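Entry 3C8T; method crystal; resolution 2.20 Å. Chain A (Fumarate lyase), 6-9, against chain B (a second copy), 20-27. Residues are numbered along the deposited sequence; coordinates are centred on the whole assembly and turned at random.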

# COMPACT_ATOMS: atom_id res chain seq x y z
N PRO A 6 -13.03 -20.17 5.63
CA PRO A 6 -13.61 -20.17 4.27
C PRO A 6 -13.03 -21.27 3.37
O PRO A 6 -11.91 -21.73 3.60
N LEU A 7 -13.82 -21.68 2.37
CA LEU A 7 -13.44 -22.69 1.38
C LEU A 7 -13.58 -22.15 -0.05
O LEU A 7 -14.70 -21.98 -0.57
N TYR A 8 -12.46 -21.89 -0.70
CA TYR A 8 -12.50 -21.28 -2.04
C TYR A 8 -11.74 -22.09 -3.07
O TYR A 8 -12.21 -22.33 -4.17
N GLY A 9 -10.51 -22.43 -2.72
CA GLY A 9 -9.57 -22.97 -3.67
C GLY A 9 -8.44 -23.48 -2.82
O GLY A 9 -8.67 -23.94 -1.69
N LEU B 20 -20.77 -15.61 8.84
CA LEU B 20 -21.20 -15.26 7.50
C LEU B 20 -20.29 -15.69 6.32
O LEU B 20 -20.80 -16.10 5.28
N PHE B 21 -18.97 -15.60 6.46
CA PHE B 21 -18.06 -15.97 5.37
C PHE B 21 -17.40 -17.34 5.57
O PHE B 21 -16.44 -17.69 4.86
N SER B 22 -17.91 -18.11 6.53
CA SER B 22 -17.43 -19.47 6.79
C SER B 22 -17.71 -20.38 5.59
O SER B 22 -18.54 -20.07 4.73
N ALA B 23 -17.04 -21.51 5.55
CA ALA B 23 -17.23 -22.48 4.47
C ALA B 23 -18.68 -22.96 4.38
O ALA B 23 -19.27 -23.02 3.28
N GLN B 24 -19.26 -23.27 5.54
CA GLN B 24 -20.61 -23.82 5.66
C GLN B 24 -21.62 -22.85 5.09
O GLN B 24 -22.51 -23.22 4.30
N SER B 25 -21.50 -21.59 5.49
CA SER B 25 -22.35 -20.56 4.95
C SER B 25 -22.13 -20.37 3.43
O SER B 25 -23.08 -20.30 2.68
N PHE B 26 -20.88 -20.34 2.97
CA PHE B 26 -20.58 -20.19 1.53
C PHE B 26 -21.25 -21.29 0.72
O PHE B 26 -22.03 -21.03 -0.18
N ILE B 27 -20.94 -22.53 1.08
CA ILE B 27 -21.55 -23.73 0.51
C ILE B 27 -23.06 -23.66 0.51
O ILE B 27 -23.67 -23.91 -0.53

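The contact is largely apolar, with no direct hydrogen bond between the stretches, and three residues, A:Leu7, A:Tyr8 and B:Phe26, cover the most surface. A:Leu7 leaves its backbone sideways to chain B in the t rotamer (chi2 p). Its CB lies 3.8 Å from CB of B:Ala23, an apolar contact between a leucine and a small methyl; nearby, CA of A:Pro6 is 4.3 Å from CA of B:Ala23.

B:Phe26, on the first turn of a helix, is the one side chain whose CA-to-CB bond points toward chain A. With chi1 t, it brings CD2 to 3.5 Å from O of A:Leu7 and offers a ring face to A:Tyr8. The tyrosine, chi1 m, starts sideways, but its end comes nearer; its edge meets that face, where CE1 of A:Tyr8 lies 3.9 Å from CE1 of B:Phe26, with ring centroids 5.1 Å apart and planes at 65°. A flat, apolar ring suits this buried site because its face can receive the C-H edge of another.

Tyrosine adds a hydroxyl to the aromatic ring, and so can hold a water as well as pack. One water lies 3.0 Å from OH of A:Tyr8 and donates to O of B:Phe21 at 2.5 Å, bridging the chains. That same OH sits at the edge of the B:Phe21 ring (chi1 m), 4.1 Å from CD1, while CG of A:Pro6 packs 3.5 Å from O of B:Phe21.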

# COMPACT_ATOMS: atom_id res chain seq x y z
CB PRO A 6 -13.22 -18.77 3.71
CG PRO A 6 -12.93 -17.91 4.91
CD PRO A 6 -12.35 -18.89 5.95
CB LEU A 7 -14.32 -23.94 1.54
CG LEU A 7 -14.06 -25.16 0.65
CD1 LEU A 7 -12.59 -25.63 0.69
CD2 LEU A 7 -15.06 -26.32 0.98
CB TYR A 8 -11.95 -19.85 -2.00
CG TYR A 8 -12.83 -18.85 -1.28
CD1 TYR A 8 -14.12 -18.56 -1.75
CD2 TYR A 8 -12.36 -18.17 -0.16
CE1 TYR A 8 -14.92 -17.61 -1.11
CE2 TYR A 8 -13.17 -17.24 0.49
CZ TYR A 8 -14.44 -16.96 0.02
OH TYR A 8 -15.24 -16.05 0.69
CB LEU B 20 -21.43 -13.77 7.44
CG LEU B 20 -21.79 -13.31 6.04
CD1 LEU B 20 -23.13 -13.92 5.57
CD2 LEU B 20 -21.79 -11.78 6.02
CB PHE B 21 -17.01 -14.86 5.16
CG PHE B 21 -17.54 -13.66 4.41
CD1 PHE B 21 -17.63 -13.68 3.01
CD2 PHE B 21 -18.01 -12.55 5.10
CE1 PHE B 21 -18.15 -12.60 2.30
CE2 PHE B 21 -18.54 -11.44 4.38
CZ PHE B 21 -18.62 -11.47 2.99
CB SER B 22 -18.12 -20.03 8.04
OG SER B 22 -19.51 -20.22 7.80
CB ALA B 23 -16.35 -23.62 4.70
CB GLN B 24 -20.93 -24.10 7.13
CG GLN B 24 -20.02 -25.19 7.83
CD GLN B 24 -18.48 -24.86 7.98
OE1 GLN B 24 -17.99 -23.72 7.79
NE2 GLN B 24 -17.72 -25.90 8.34
CB SER B 25 -22.19 -19.26 5.74
OG SER B 25 -23.15 -18.34 5.30
CB PHE B 26 -19.06 -20.18 1.28
CG PHE B 26 -18.68 -19.98 -0.18
CD1 PHE B 26 -18.94 -18.76 -0.82
CD2 PHE B 26 -18.04 -20.98 -0.89
CE1 PHE B 26 -18.58 -18.55 -2.15
CE2 PHE B 26 -17.67 -20.78 -2.23
CZ PHE B 26 -17.96 -19.56 -2.87
CB ILE B 27 -21.06 -25.05 1.22
CG1 ILE B 27 -19.56 -25.25 0.97
CG2 ILE B 27 -21.93 -26.29 0.79
CD1 ILE B 27 -19.12 -25.08 -0.52
O HOH W 1 -16.92 -17.85 2.39